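Local coordinates for 24-sterol C-methyltransferase (Haloferax volcanii, PDB 6F5Z), which is a putative S-adenosylmethionine-dependent methyltransferase that forms a complex with the Trm112 methyltransferase activator, at residues Ala32-Glu37 / Thr135-Val140. Numbering follows the deposited sequence.
Sequences ARMPVE and TFYCAV
Tyr137, on strand 134-140 of the methyltransferase sheet, is the hub of this buried contact with the turn that follows helix 16-33. Its CG lies anti to the carbonyl carbon (chi1 -89°), and the ring reaches out from the sheet to the turn.

The main interaction is CH-pi. Met34 CG sits over the centre of one face of the Tyr137 ring, 3.5 Å from the centroid and 6° off the normal. The two side chains run past each other in opposite directions. Met34 SD lies obliquely to the ring, 4.5 Å from the centroid, as a Met-aromatic contact. A bend at chi3 (74°) brings Met34 CE to 3.9 Å from Tyr137 CD1.

Apolar contacts extend the patch. Pro35, centre of an inverse gamma turn, places CD 3.8 Å from Tyr137 CE1. Its CG meets Thr135 CG2 tip to tip at 3.9 Å. Arg33 CB approaches Tyr137 CE2 obliquely at 3.8 Å.

Two of the polar groups find partners outside the two segments. Tyr137 OH is 3.2 Å from Arg33 O, but its hydrogen bond is with Ala180 O of the second subunit, another copy of this protein. The Arg33 side chain leads away from the strand, and its NH1 forms salt bridges with Glu181 and Asp183 of the same subunit. Thr135 OG1, in contrast, is buried with no partner in the model.

The contact thus joins the turn after helix 16-33 to strand 134-140 in the sheet of a Rossmann-like methyltransferase. The side chain of Tyr137 lies about 11 Å from the bound S-adenosyl-L-homocysteine. Between the two segments cohesion is apolar and aromatic, with no hydrogen bond, while the phenol hydroxyl ties the same ring to the second subunit. One residue thus serves both apolar packing within the chain and a polar link between subunits.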
ATOM      1  N   ALA B  32       6.882   1.336   8.335  1.00 14.49           N
ATOM      2  CA  ALA B  32       7.480   0.083   7.872  1.00 14.98           C
ATOM      3  C   ALA B  32       6.960  -0.327   6.511  1.00 16.42           C
ATOM      4  O   ALA B  32       7.627  -1.146   5.855  1.00 17.91           O
ATOM      5  CB  ALA B  32       7.230  -1.036   8.868  1.00 16.32           C
ATOM      6  N   ARG B  33       5.805   0.205   6.090  1.00 14.87           N
ATOM      7  CA  ARG B  33       5.192  -0.162   4.809  1.00 13.88           C
ATOM      8  C   ARG B  33       5.831   0.625   3.673  1.00 15.19           C
ATOM      9  O   ARG B  33       5.637   0.230   2.498  1.00 14.91           O
ATOM     10  CB  ARG B  33       3.674   0.151   4.839  1.00 15.04           C
ATOM     11  CG  ARG B  33       2.941  -0.766   5.775  1.00 16.60           C
ATOM     12  CD  ARG B  33       1.464  -0.451   5.886  1.00 16.35           C
ATOM     13  NE  ARG B  33       0.863  -1.197   6.996  1.00 17.92           N
ATOM     14  CZ  ARG B  33      -0.442  -1.372   7.163  1.00 23.09           C
ATOM     15  NH1 ARG B  33      -1.303  -0.878   6.288  1.00 19.96           N
ATOM     16  NH2 ARG B  33      -0.897  -2.027   8.226  1.00 21.59           N
ATOM     17  N   MET B  34       6.473   1.798   3.966  1.00 14.31           N
ATOM     18  CA  MET B  34       6.933   2.683   2.893  1.00 14.25           C
ATOM     19  C   MET B  34       7.947   2.003   2.004  1.00 15.62           C
ATOM     20  O   MET B  34       8.901   1.402   2.513  1.00 16.01           O
ATOM     21  CB  MET B  34       7.475   4.004   3.454  1.00 15.24           C
ATOM     22  CG  MET B  34       6.408   4.773   4.121  1.00 16.57           C
ATOM     23  SD  MET B  34       6.999   6.415   4.641  1.00 17.65           S
ATOM     24  CE  MET B  34       7.088   7.301   3.034  1.00 17.77           C
ATOM     25  N   PRO B  35       7.766   2.119   0.668  1.00 13.70           N
ATOM     26  CA  PRO B  35       8.664   1.405  -0.266  1.00 14.64           C
ATOM     27  C   PRO B  35       9.944   2.182  -0.557  1.00 19.73           C
ATOM     28  O   PRO B  35      10.296   2.454  -1.706  1.00 19.18           O
ATOM     29  CB  PRO B  35       7.786   1.312  -1.520  1.00 16.27           C
ATOM     30  CG  PRO B  35       7.032   2.560  -1.494  1.00 18.58           C
ATOM     31  CD  PRO B  35       6.674   2.815  -0.050  1.00 14.73           C
ATOM     32  N   VAL B  36      10.630   2.567   0.514  1.00 17.67           N
ATOM     33  CA  VAL B  36      11.869   3.336   0.407  1.00 19.29           C
ATOM     34  C   VAL B  36      12.987   2.481  -0.118  1.00 21.43           C
ATOM     35  O   VAL B  36      13.188   1.356   0.362  1.00 22.41           O
ATOM     36  CB  VAL B  36      12.234   3.829   1.840  1.00 25.29           C
ATOM     37  CG1 VAL B  36      13.653   4.406   1.891  1.00 26.27           C
ATOM     38  CG2 VAL B  36      11.213   4.845   2.330  1.00 25.82           C
ATOM     39  N   GLU B  37      13.798   3.071  -1.015  1.00 16.52           N
ATOM     40  CA  GLU B  37      15.041   2.483  -1.504  1.00 15.70           C
ATOM     41  C   GLU B  37      16.145   3.253  -0.785  1.00 18.85           C
ATOM     42  O   GLU B  37      15.996   4.443  -0.492  1.00 19.00           O
ATOM     43  CB  GLU B  37      15.209   2.649  -3.008  1.00 16.99           C
ATOM     44  CG  GLU B  37      14.188   1.873  -3.829  1.00 20.31           C
ATOM     45  CD  GLU B  37      14.146   0.367  -3.594  1.00 29.34           C
ATOM     46  OE1 GLU B  37      15.125  -0.206  -3.060  1.00 21.81           O
ATOM     47  OE2 GLU B  37      13.086  -0.227  -3.886  1.00 22.22           O
ATOM     48  N   THR B 135       5.499   8.121  -3.431  1.00 14.38           N
ATOM     49  CA  THR B 135       4.311   7.896  -2.617  1.00 14.53           C
ATOM     50  C   THR B 135       4.098   8.947  -1.571  1.00 13.71           C
ATOM     51  O   THR B 135       5.039   9.647  -1.179  1.00 14.84           O
ATOM     52  CB  THR B 135       4.336   6.520  -1.882  1.00 17.36           C
ATOM     53  OG1 THR B 135       5.308   6.548  -0.818  1.00 17.56           O
ATOM     54  CG2 THR B 135       4.580   5.342  -2.844  1.00 18.45           C
ATOM     55  N   PHE B 136       2.824   9.115  -1.213  1.00 13.27           N
ATOM     56  CA  PHE B 136       2.427   9.956  -0.090  1.00 12.63           C
ATOM     57  C   PHE B 136       1.771   9.008   0.913  1.00 13.63           C
ATOM     58  O   PHE B 136       0.747   8.385   0.592  1.00 13.84           O
ATOM     59  CB  PHE B 136       1.425  11.071  -0.529  1.00 13.75           C
ATOM     60  CG  PHE B 136       0.835  11.869   0.628  1.00 13.81           C
ATOM     61  CD1 PHE B 136       1.628  12.233   1.723  1.00 14.66           C
ATOM     62  CD2 PHE B 136      -0.480  12.312   0.585  1.00 14.81           C
ATOM     63  CE1 PHE B 136       1.092  12.973   2.769  1.00 14.38           C
ATOM     64  CE2 PHE B 136      -1.000  13.093   1.605  1.00 15.59           C
ATOM     65  CZ  PHE B 136      -0.216  13.423   2.692  1.00 14.34           C
ATOM     66  N   TYR B 137       2.323   8.966   2.151  1.00 13.84           N
ATOM     67  CA  TYR B 137       1.777   8.186   3.260  1.00 12.74           C
ATOM     68  C   TYR B 137       1.126   9.203   4.209  1.00 13.95           C
ATOM     69  O   TYR B 137       1.849   9.985   4.845  1.00 13.44           O
ATOM     70  CB  TYR B 137       2.901   7.389   3.955  1.00 13.11           C
ATOM     71  CG  TYR B 137       3.095   6.026   3.332  1.00 13.38           C
ATOM     72  CD1 TYR B 137       3.571   5.891   2.031  1.00 14.41           C
ATOM     73  CD2 TYR B 137       2.798   4.868   4.044  1.00 13.93           C
ATOM     74  CE1 TYR B 137       3.662   4.637   1.420  1.00 13.85           C
ATOM     75  CE2 TYR B 137       2.905   3.607   3.454  1.00 14.76           C
ATOM     76  CZ  TYR B 137       3.319   3.496   2.137  1.00 14.09           C
ATOM     77  OH  TYR B 137       3.378   2.246   1.566  1.00 15.78           O
ATOM     78  N   CYS B 138      -0.215   9.192   4.275  1.00 13.22           N
ATOM     79  CA  CYS B 138      -0.974  10.144   5.045  1.00 12.82           C
ATOM     80  C   CYS B 138      -1.641   9.410   6.209  1.00 14.89           C
ATOM     81  O   CYS B 138      -2.599   8.656   5.984  1.00 13.84           O
ATOM     82  CB  CYS B 138      -2.027  10.760   4.121  1.00 13.18           C
ATOM     83  SG  CYS B 138      -3.052  12.011   4.923  1.00 16.96           S
ATOM     84  N   ALA B 139      -1.131   9.649   7.447  1.00 13.16           N
ATOM     85  CA  ALA B 139      -1.664   8.931   8.599  1.00 13.24           C
ATOM     86  C   ALA B 139      -2.342   9.948   9.504  1.00 14.43           C
ATOM     87  O   ALA B 139      -1.736  10.998   9.815  1.00 14.76           O
ATOM     88  CB  ALA B 139      -0.545   8.232   9.343  1.00 14.59           C
ATOM     89  N   VAL B 140      -3.591   9.660   9.912  1.00 12.52           N
ATOM     90  CA  VAL B 140      -4.350  10.618  10.689  1.00 13.03           C
ATOM     91  C   VAL B 140      -5.172   9.912  11.745  1.00 13.84           C
ATOM     92  O   VAL B 140      -5.730   8.838  11.477  1.00 13.98           O
ATOM     93  CB  VAL B 140      -5.282  11.510   9.823  1.00 15.12           C
ATOM     94  CG1 VAL B 140      -4.490  12.392   8.848  1.00 15.03           C
ATOM     95  CG2 VAL B 140      -6.319  10.681   9.070  1.00 14.95           C
TER